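Local coordinates for protein phosphoribulokinase 1 (Rhodobacter sphaeroides, PDB 1A7J) that catalyses the ATP-dependent phosphorylation of D-ribulose 5-phosphate to D-ribulose 1,5-bisphosphate in the Calvin cycle, at residues A[37-42]-A[78-83]; A[212-217]-A[222-227]; A[233-238]-A[273-278]. All coordinates share one frame; numbering follows the deposited sequence.

Contact 1 of 3, residues A[37-42]-A[78-83]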
loop_
_atom_site.group_PDB
_atom_site.type_symbol
_atom_site.label_atom_id
_atom_site.label_comp_id
_atom_site.label_asym_id
_atom_site.label_seq_id
_atom_site.Cartn_x
_atom_site.Cartn_y
_atom_site.Cartn_z
ATOM N N VAL A 37 -4.390 11.182 11.443
ATOM C CA VAL A 37 -5.305 11.214 10.315
ATOM C C VAL A 37 -4.836 10.246 9.239
ATOM O O VAL A 37 -3.664 9.923 9.168
ATOM C CB VAL A 37 -5.418 12.625 9.697
ATOM C CG1 VAL A 37 -5.889 13.619 10.737
ATOM C CG2 VAL A 37 -4.093 13.056 9.115
ATOM N N SER A 38 -5.739 9.790 8.389
ATOM C CA SER A 38 -5.357 8.787 7.420
ATOM C C SER A 38 -6.022 8.987 6.070
ATOM O O SER A 38 -6.937 9.798 5.935
ATOM C CB SER A 38 -5.669 7.395 7.973
ATOM O OG SER A 38 -7.064 7.155 8.038
ATOM N N ILE A 39 -5.389 8.414 5.049
ATOM C CA ILE A 39 -5.869 8.405 3.679
ATOM C C ILE A 39 -5.900 6.949 3.209
ATOM O O ILE A 39 -4.935 6.209 3.421
ATOM C CB ILE A 39 -4.916 9.207 2.768
ATOM C CG1 ILE A 39 -5.004 10.707 3.077
ATOM C CG2 ILE A 39 -5.243 8.967 1.309
ATOM C CD1 ILE A 39 -4.077 11.548 2.209
ATOM N N GLU A 40 -7.093 6.499 2.824
ATOM C CA GLU A 40 -7.286 5.266 2.063
ATOM C C GLU A 40 -6.974 5.515 0.584
ATOM O O GLU A 40 -7.638 6.325 -0.064
ATOM C CB GLU A 40 -8.735 4.808 2.171
ATOM C CG GLU A 40 -9.063 3.943 3.361
ATOM C CD GLU A 40 -10.290 3.094 3.098
ATOM O OE1 GLU A 40 -11.407 3.662 3.044
ATOM O OE2 GLU A 40 -10.123 1.884 2.818
ATOM N N GLY A 41 -6.065 4.721 0.026
ATOM C CA GLY A 41 -5.572 4.978 -1.312
ATOM C C GLY A 41 -6.644 4.931 -2.376
ATOM O O GLY A 41 -6.472 5.503 -3.438
ATOM N N ASP A 42 -7.768 4.289 -2.084
ATOM C CA ASP A 42 -8.865 4.218 -3.045
ATOM C C ASP A 42 -9.434 5.601 -3.288
ATOM O O ASP A 42 -9.850 5.926 -4.395
ATOM C CB ASP A 42 -9.979 3.307 -2.532
ATOM C CG ASP A 42 -9.511 1.889 -2.295
ATOM O OD1 ASP A 42 -9.331 1.153 -3.289
ATOM O OD2 ASP A 42 -9.327 1.510 -1.116
ATOM N N LYS A 78 -1.659 14.094 -8.519
ATOM C CA LYS A 78 -1.100 15.374 -8.065
ATOM C C LYS A 78 -1.924 16.040 -6.966
ATOM O O LYS A 78 -1.424 16.895 -6.238
ATOM C CB LYS A 78 -0.922 16.341 -9.235
ATOM N N GLU A 79 -3.200 15.680 -6.887
ATOM C CA GLU A 79 -4.006 16.034 -5.735
ATOM C C GLU A 79 -3.449 15.330 -4.510
ATOM O O GLU A 79 -3.235 15.964 -3.479
ATOM C CB GLU A 79 -5.457 15.632 -5.970
ATOM C CG GLU A 79 -6.396 16.806 -6.174
ATOM C CD GLU A 79 -6.724 17.503 -4.873
ATOM O OE1 GLU A 79 -7.361 16.858 -4.011
ATOM O OE2 GLU A 79 -6.312 18.672 -4.694
ATOM N N LEU A 80 -3.077 14.058 -4.675
ATOM C CA LEU A 80 -2.464 13.286 -3.597
ATOM C C LEU A 80 -1.146 13.905 -3.206
ATOM O O LEU A 80 -0.859 14.032 -2.019
ATOM C CB LEU A 80 -2.229 11.843 -4.026
ATOM C CG LEU A 80 -1.416 10.990 -3.050
ATOM C CD1 LEU A 80 -2.218 10.837 -1.811
ATOM C CD2 LEU A 80 -1.114 9.630 -3.635
ATOM N N GLU A 81 -0.385 14.366 -4.197
ATOM C CA GLU A 81 0.831 15.109 -3.909
ATOM C C GLU A 81 0.502 16.427 -3.224
ATOM O O GLU A 81 1.200 16.826 -2.298
ATOM C CB GLU A 81 1.621 15.404 -5.178
ATOM C CG GLU A 81 2.609 16.563 -4.997
ATOM C CD GLU A 81 3.523 16.799 -6.180
ATOM O OE1 GLU A 81 4.502 16.054 -6.315
ATOM O OE2 GLU A 81 3.326 17.778 -6.929
ATOM N N ARG A 82 -0.536 17.128 -3.679
ATOM C CA ARG A 82 -0.826 18.433 -3.103
ATOM C C ARG A 82 -1.119 18.258 -1.652
ATOM O O ARG A 82 -0.555 18.972 -0.837
ATOM C CB ARG A 82 -1.991 19.092 -3.769
ATOM N N VAL A 83 -1.869 17.207 -1.320
ATOM C CA VAL A 83 -2.267 16.959 0.070
ATOM C C VAL A 83 -1.099 16.551 0.967
ATOM O O VAL A 83 -1.014 16.978 2.118
ATOM C CB VAL A 83 -3.362 15.897 0.169
ATOM C CG1 VAL A 83 -3.632 15.581 1.604
ATOM C CG2 VAL A 83 -4.635 16.418 -0.442
#
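Ile-39 meets Leu-80 and Val-83 where helix 77-90 lies over strand 36-40, the outermost parallel strand of a P-loop kinase core whose fold resembles that of adenylate kinase. The interactions across the contact are purely apolar, and one methyl carries both. Ile-39 CD1 comes within 4.1 Å of Val-83 CG1 and within 4.5 Å of Leu-80 CD1, the second being a looser touch. Leu-80 and Val-83 stand three residues apart, so they present neighbouring positions on the same helix face, and the isoleucine tip touches both. All three residues are buried, yet the two segments hide just 91 Å² from each other, which fits a contact made by side-chain ends while the backbones stay well apart. Other apolar groups fill in around it: Ile-39 also touches Phe-84 of the same helix, and Leu-128 and Tyr-130 of strand 127-132.

No hydrogen bond crosses the contact. The helix is closed by Arg-82 N to Lys-78 O at 2.7 Å and Val-83 N to Glu-79 O at 2.8 Å, and the backbone of strand 36-40 pairs with strand 127-132.

Polar groups face other neighbours: Glu-79 forms a salt bridge with Arg-94, and Asp-42 is a member of the catalytic site. The chain leaving the strand thus reaches a catalytic-site residue three positions beyond Ile-39. With CG1 anti to the carbonyl carbon (chi1 -70°) and chi2 at 180°, the extended CA-CB-CG1-CD1 chain of Ile-39 brings CD1 to Val-83 CG1, the two side chains meeting at a slant.

Contact 2 of 3, residues A[212-217]-A[222-227]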
loop_
_atom_site.group_PDB
_atom_site.type_symbol
_atom_site.label_atom_id
_atom_site.label_comp_id
_atom_site.label_asym_id
_atom_site.label_seq_id
_atom_site.Cartn_x
_atom_site.Cartn_y
_atom_site.Cartn_z
ATOM N N VAL A 212 4.186 -22.221 -0.443
ATOM C CA VAL A 212 3.476 -23.269 -1.154
ATOM C C VAL A 212 3.434 -22.991 -2.642
ATOM O O VAL A 212 3.776 -21.898 -3.094
ATOM C CB VAL A 212 2.062 -23.413 -0.659
ATOM C CG1 VAL A 212 2.069 -23.703 0.798
ATOM C CG2 VAL A 212 1.287 -22.154 -0.945
ATOM N N ASP A 213 2.879 -23.937 -3.390
ATOM C CA ASP A 213 3.056 -23.954 -4.833
ATOM C C ASP A 213 2.161 -22.936 -5.495
ATOM O O ASP A 213 0.969 -23.164 -5.656
ATOM C CB ASP A 213 2.731 -25.336 -5.367
ATOM C CG ASP A 213 3.011 -25.480 -6.826
ATOM O OD1 ASP A 213 3.622 -24.563 -7.394
ATOM O OD2 ASP A 213 2.651 -26.525 -7.403
ATOM N N THR A 214 2.752 -21.864 -5.995
ATOM C CA THR A 214 1.976 -20.861 -6.689
ATOM C C THR A 214 2.344 -20.768 -8.172
ATOM O O THR A 214 2.291 -19.690 -8.760
ATOM C CB THR A 214 2.192 -19.488 -6.033
ATOM O OG1 THR A 214 3.498 -19.018 -6.372
ATOM C CG2 THR A 214 2.072 -19.581 -4.521
ATOM N N SER A 215 2.667 -21.904 -8.785
ATOM C CA SER A 215 3.251 -21.906 -10.124
ATOM C C SER A 215 2.245 -21.741 -11.231
ATOM O O SER A 215 2.618 -21.410 -12.353
ATOM C CB SER A 215 4.048 -23.181 -10.371
ATOM O OG SER A 215 3.287 -24.317 -10.040
ATOM N N ASN A 216 0.989 -22.045 -10.966
ATOM C CA ASN A 216 -0.047 -21.561 -11.852
ATOM C C ASN A 216 -1.043 -20.845 -11.000
ATOM O O ASN A 216 -1.900 -21.481 -10.423
ATOM C CB ASN A 216 -0.742 -22.723 -12.570
ATOM C CG ASN A 216 -1.980 -22.278 -13.340
ATOM O OD1 ASN A 216 -2.381 -21.100 -13.296
ATOM N ND2 ASN A 216 -2.549 -23.200 -14.115
ATOM N N PRO A 217 -0.975 -19.498 -10.941
ATOM C CA PRO A 217 -1.906 -18.670 -10.160
ATOM C C PRO A 217 -3.380 -18.736 -10.576
ATOM O O PRO A 217 -4.253 -18.182 -9.890
ATOM C CB PRO A 217 -1.350 -17.264 -10.336
ATOM C CG PRO A 217 0.082 -17.465 -10.617
ATOM C CD PRO A 217 0.164 -18.707 -11.427
ATOM N N TRP A 222 -7.501 -21.443 -3.478
ATOM C CA TRP A 222 -7.567 -20.412 -2.429
ATOM C C TRP A 222 -6.258 -19.693 -2.190
ATOM O O TRP A 222 -5.252 -19.963 -2.842
ATOM C CB TRP A 222 -8.082 -20.980 -1.101
ATOM C CG TRP A 222 -7.532 -22.305 -0.735
ATOM C CD1 TRP A 222 -7.800 -23.497 -1.344
ATOM C CD2 TRP A 222 -6.725 -22.607 0.416
ATOM N NE1 TRP A 222 -7.225 -24.529 -0.643
ATOM C CE2 TRP A 222 -6.562 -24.016 0.444
ATOM C CE3 TRP A 222 -6.146 -21.832 1.433
ATOM C CZ2 TRP A 222 -5.834 -24.669 1.470
ATOM C CZ3 TRP A 222 -5.426 -22.479 2.452
ATOM C CH2 TRP A 222 -5.279 -23.885 2.459
ATOM N N ILE A 223 -6.340 -18.624 -1.420
ATOM C CA ILE A 223 -5.171 -17.805 -1.205
ATOM C C ILE A 223 -4.352 -18.453 -0.122
ATOM O O ILE A 223 -4.867 -18.787 0.928
ATOM C CB ILE A 223 -5.562 -16.389 -0.776
ATOM C CG1 ILE A 223 -6.648 -15.871 -1.718
ATOM C CG2 ILE A 223 -4.359 -15.478 -0.832
ATOM C CD1 ILE A 223 -7.244 -14.547 -1.286
ATOM N N PRO A 224 -3.065 -18.694 -0.395
ATOM C CA PRO A 224 -2.063 -19.010 0.622
ATOM C C PRO A 224 -2.209 -18.175 1.886
ATOM O O PRO A 224 -2.028 -16.962 1.856
ATOM C CB PRO A 224 -0.758 -18.707 -0.087
ATOM C CG PRO A 224 -1.054 -18.967 -1.521
ATOM C CD PRO A 224 -2.445 -18.466 -1.717
ATOM N N THR A 225 -2.514 -18.837 2.999
ATOM C CA THR A 225 -2.725 -18.173 4.287
ATOM C C THR A 225 -1.423 -17.587 4.811
ATOM O O THR A 225 -0.369 -17.891 4.304
ATOM C CB THR A 225 -3.273 -19.164 5.351
ATOM O OG1 THR A 225 -2.314 -20.199 5.590
ATOM C CG2 THR A 225 -4.564 -19.799 4.869
ATOM N N ALA A 226 -1.479 -16.812 5.879
ATOM C CA ALA A 226 -0.243 -16.352 6.504
ATOM C C ALA A 226 0.682 -17.509 6.833
ATOM O O ALA A 226 1.883 -17.431 6.618
ATOM C CB ALA A 226 -0.544 -15.550 7.767
ATOM N N ASP A 227 0.125 -18.610 7.304
ATOM C CA ASP A 227 0.956 -19.695 7.770
ATOM C C ASP A 227 1.748 -20.307 6.632
ATOM O O ASP A 227 2.864 -20.785 6.835
ATOM C CB ASP A 227 0.124 -20.768 8.457
ATOM C CG ASP A 227 0.916 -22.000 8.758
ATOM O OD1 ASP A 227 1.771 -21.942 9.654
ATOM O OD2 ASP A 227 0.757 -23.006 8.042
#
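Val-212 sets one methyl against the CB-CG bond of Pro-224. The valine CG2 lies 4.0 Å from Pro-224 CG and 4.1 Å from Pro-224 CB, and CG1 plays no part in the closest approaches. A chi1 of -58° sets CG2 between the backbone N and the carbonyl carbon, with CG1 anti to the carbonyl carbon. Thr-214 adds a fainter touch, its methyl CG2 standing 4.4 Å from Pro-224 CG, and its carbonyl oxygen accepts a hydrogen bond from Asn-159 ND2.

Both segments belong to the irregular connection between antiparallel strands 204-210 and 229-235, on the surface of the P-loop kinase fold. Helix 158-168 packs against the loop: Leu-160 touches Pro-224, and Ile-163 touches Thr-214. The side chain of Pro-224 is about 11 Å from that of Lys-165, a catalytic-site residue of the same helix.

Within 212-217, Asp-213 and Ser-215 form a local polar turn. Asp-213 holds CG anti to its N (chi1 -175°), and OD1 accepts Ser-215 N at 3.1 Å, an Asx turn with a bent N-H...O angle of 142°. The amide comes from above the carboxylate plane. Ser-215 OG donates to the same Asp-213 OD1 at 2.7 Å, on its syn side and nearer the plane, so one oxygen is gripped by two donors of a single residue.

Contact 3 of 3, residues A[233-238]-A[273-278]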
loop_
_atom_site.group_PDB
_atom_site.type_symbol
_atom_site.label_atom_id
_atom_site.label_comp_id
_atom_site.label_asym_id
_atom_site.label_seq_id
_atom_site.Cartn_x
_atom_site.Cartn_y
_atom_site.Cartn_z
ATOM N N ILE A 233 11.810 -9.011 5.267
ATOM C CA ILE A 233 11.786 -7.606 5.638
ATOM C C ILE A 233 13.153 -7.040 5.363
ATOM O O ILE A 233 14.105 -7.414 6.017
ATOM C CB ILE A 233 11.448 -7.422 7.105
ATOM C CG1 ILE A 233 10.226 -8.250 7.459
ATOM C CG2 ILE A 233 11.130 -5.979 7.373
ATOM C CD1 ILE A 233 10.127 -8.549 8.929
ATOM N N ARG A 234 13.286 -6.317 4.259
ATOM C CA ARG A 234 14.549 -5.691 3.915
ATOM C C ARG A 234 14.592 -4.205 4.255
ATOM O O ARG A 234 13.716 -3.454 3.826
ATOM C CB ARG A 234 14.840 -5.868 2.441
ATOM C CG ARG A 234 16.309 -5.751 2.165
ATOM C CD ARG A 234 16.620 -5.443 0.744
ATOM N NE ARG A 234 16.025 -4.186 0.371
ATOM C CZ ARG A 234 16.651 -3.223 -0.271
ATOM N NH1 ARG A 234 17.858 -3.414 -0.792
ATOM N NH2 ARG A 234 16.019 -2.082 -0.443
ATOM N N PHE A 235 15.632 -3.799 4.992
ATOM C CA PHE A 235 15.897 -2.397 5.301
ATOM C C PHE A 235 16.832 -1.753 4.279
ATOM O O PHE A 235 17.999 -2.127 4.177
ATOM C CB PHE A 235 16.516 -2.245 6.689
ATOM C CG PHE A 235 15.671 -2.790 7.800
ATOM C CD1 PHE A 235 15.394 -4.154 7.881
ATOM C CD2 PHE A 235 15.121 -1.944 8.753
ATOM C CE1 PHE A 235 14.580 -4.661 8.888
ATOM C CE2 PHE A 235 14.298 -2.450 9.765
ATOM C CZ PHE A 235 14.028 -3.805 9.821
ATOM N N ARG A 236 16.354 -0.693 3.627
ATOM C CA ARG A 236 17.180 0.174 2.766
ATOM C C ARG A 236 18.535 0.429 3.418
ATOM O O ARG A 236 19.575 0.297 2.777
ATOM C CB ARG A 236 16.477 1.530 2.539
ATOM C CG ARG A 236 16.683 2.174 1.156
ATOM C CD ARG A 236 16.832 3.734 1.184
ATOM N NE ARG A 236 15.712 4.496 1.778
ATOM C CZ ARG A 236 14.937 5.367 1.119
ATOM N NH1 ARG A 236 14.856 5.330 -0.208
ATOM N NH2 ARG A 236 14.147 6.204 1.791
ATOM N N ASN A 237 18.519 0.854 4.678
ATOM C CA ASN A 237 19.752 1.049 5.427
ATOM C C ASN A 237 19.604 0.467 6.812
ATOM O O ASN A 237 18.734 0.877 7.586
ATOM C CB ASN A 237 20.112 2.534 5.522
ATOM C CG ASN A 237 21.366 2.784 6.350
ATOM O OD1 ASN A 237 22.476 2.392 5.983
ATOM N ND2 ASN A 237 21.194 3.498 7.445
ATOM N N PRO A 238 20.410 -0.554 7.113
ATOM C CA PRO A 238 20.342 -1.365 8.330
ATOM C C PRO A 238 21.250 -0.866 9.446
ATOM O O PRO A 238 21.900 -1.662 10.132
ATOM C CB PRO A 238 20.764 -2.742 7.848
ATOM C CG PRO A 238 21.732 -2.442 6.747
ATOM C CD PRO A 238 21.216 -1.199 6.061
ATOM N N GLN A 273 5.161 -4.447 14.730
ATOM C CA GLN A 273 5.221 -3.772 16.016
ATOM C C GLN A 273 6.630 -3.601 16.509
ATOM O O GLN A 273 7.062 -2.475 16.697
ATOM C CB GLN A 273 4.405 -4.505 17.058
ATOM C CG GLN A 273 2.954 -4.151 16.965
ATOM C CD GLN A 273 2.126 -4.916 17.944
ATOM O OE1 GLN A 273 2.448 -4.967 19.134
ATOM N NE2 GLN A 273 1.062 -5.543 17.456
ATOM N N LEU A 274 7.399 -4.685 16.582
ATOM C CA LEU A 274 8.749 -4.575 17.096
ATOM C C LEU A 274 9.564 -3.631 16.255
ATOM O O LEU A 274 10.517 -3.041 16.740
ATOM C CB LEU A 274 9.460 -5.908 17.095
ATOM C CG LEU A 274 8.949 -6.998 18.007
ATOM C CD1 LEU A 274 9.912 -8.157 17.903
ATOM C CD2 LEU A 274 8.857 -6.486 19.418
ATOM N N ILE A 275 9.323 -3.617 14.958
ATOM C CA ILE A 275 10.203 -2.854 14.091
ATOM C C ILE A 275 9.772 -1.402 14.036
ATOM O O ILE A 275 10.555 -0.533 14.388
ATOM C CB ILE A 275 10.277 -3.488 12.680
ATOM C CG1 ILE A 275 11.109 -4.755 12.770
ATOM C CG2 ILE A 275 10.883 -2.526 11.650
ATOM C CD1 ILE A 275 11.024 -5.545 11.582
ATOM N N LEU A 276 8.470 -1.173 13.915
ATOM C CA LEU A 276 7.932 0.137 13.572
ATOM C C LEU A 276 7.617 0.996 14.783
ATOM O O LEU A 276 7.352 2.197 14.668
ATOM C CB LEU A 276 6.651 -0.028 12.782
ATOM C CG LEU A 276 6.581 -0.056 11.259
ATOM C CD1 LEU A 276 7.914 -0.157 10.564
ATOM C CD2 LEU A 276 5.686 -1.218 10.913
ATOM N N THR A 277 7.419 0.353 15.915
ATOM C CA THR A 277 7.057 1.094 17.099
ATOM C C THR A 277 8.030 2.248 17.406
ATOM O O THR A 277 7.594 3.397 17.446
ATOM C CB THR A 277 6.893 0.144 18.276
ATOM O OG1 THR A 277 5.680 -0.593 18.107
ATOM C CG2 THR A 277 6.868 0.905 19.577
ATOM N N PRO A 278 9.372 1.988 17.395
ATOM C CA PRO A 278 10.415 3.018 17.555
ATOM C C PRO A 278 10.726 4.015 16.420
ATOM O O PRO A 278 11.355 5.055 16.655
ATOM C CB PRO A 278 11.658 2.200 17.909
ATOM C CG PRO A 278 11.414 0.882 17.356
ATOM C CD PRO A 278 9.944 0.651 17.616
#
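Ile-275 enters from helix 268-284 and packs against Ile-233 and Phe-235 of strand 229-235, two residues apart and both directed at the helix. The CA atoms of Ile-233 and Ile-275 are 9.8 Å apart, so side chains alone bridge the gap. From CB, which points toward the strand, Ile-275 splits into two branches. CG2, anti to the backbone N, lies 3.9 Å from both Phe-235 CZ and Phe-235 CE2, approaching the ring obliquely. The other branch runs through CG1, which serves as the spacer, and a near-extended chi2 of 169° carries it on to CD1. That terminal methyl has two partners: Phe-235 CZ at 3.9 Å, and Ile-233 CD1, which it meets tip to tip at 4.1 Å. CZ is therefore held in the fork between the two branch ends.

This is helix-on-sheet packing in the mixed sheet of the P-loop kinase fold, at the antiparallel part where strand 229-235 runs between strands 204-210 and 260-264. Ile-204 touches all three residues of the contact, and Leu-246 of helix 243-249 also touches Ile-275. An alanine in place of Ile-275 removes both branches, which would probably open a gap beside Phe-235 CZ and leave Ile-233 CD1 without its partner on the helix.

Within the helix, Gln-273 O accepts both Thr-277 N at 3.0 Å and Thr-277 OG1 at 2.7 Å, the hydroxyl sitting 39° above the carbonyl plane. With no hydrogen bond or salt bridge between the segments, the attachment probably rests on van der Waals contact and the burial of apolar surface, 125 Å² in all.

Contacts 1 and 3 are buried and contact 2 lies at the surface. Contacts 1 and 3 both pack a helix against the same mixed sheet, contact 1 at an outermost parallel strand and contact 3 in the antiparallel part, with centres 24 Å apart. Contact 2 instead joins two pieces of one loop; its segments lie in no strand or helix, although the loop leads into strand 229-235 of contact 3. Its centre is 32 Å from that of contact 1, on the opposite side of the chain's centre. None has a hydrogen bond between its segments. Aliphatic groups suffice in contacts 1 and 2, an aromatic ring enters in contact 3, and buried area is smallest in the loop, at 80 Å².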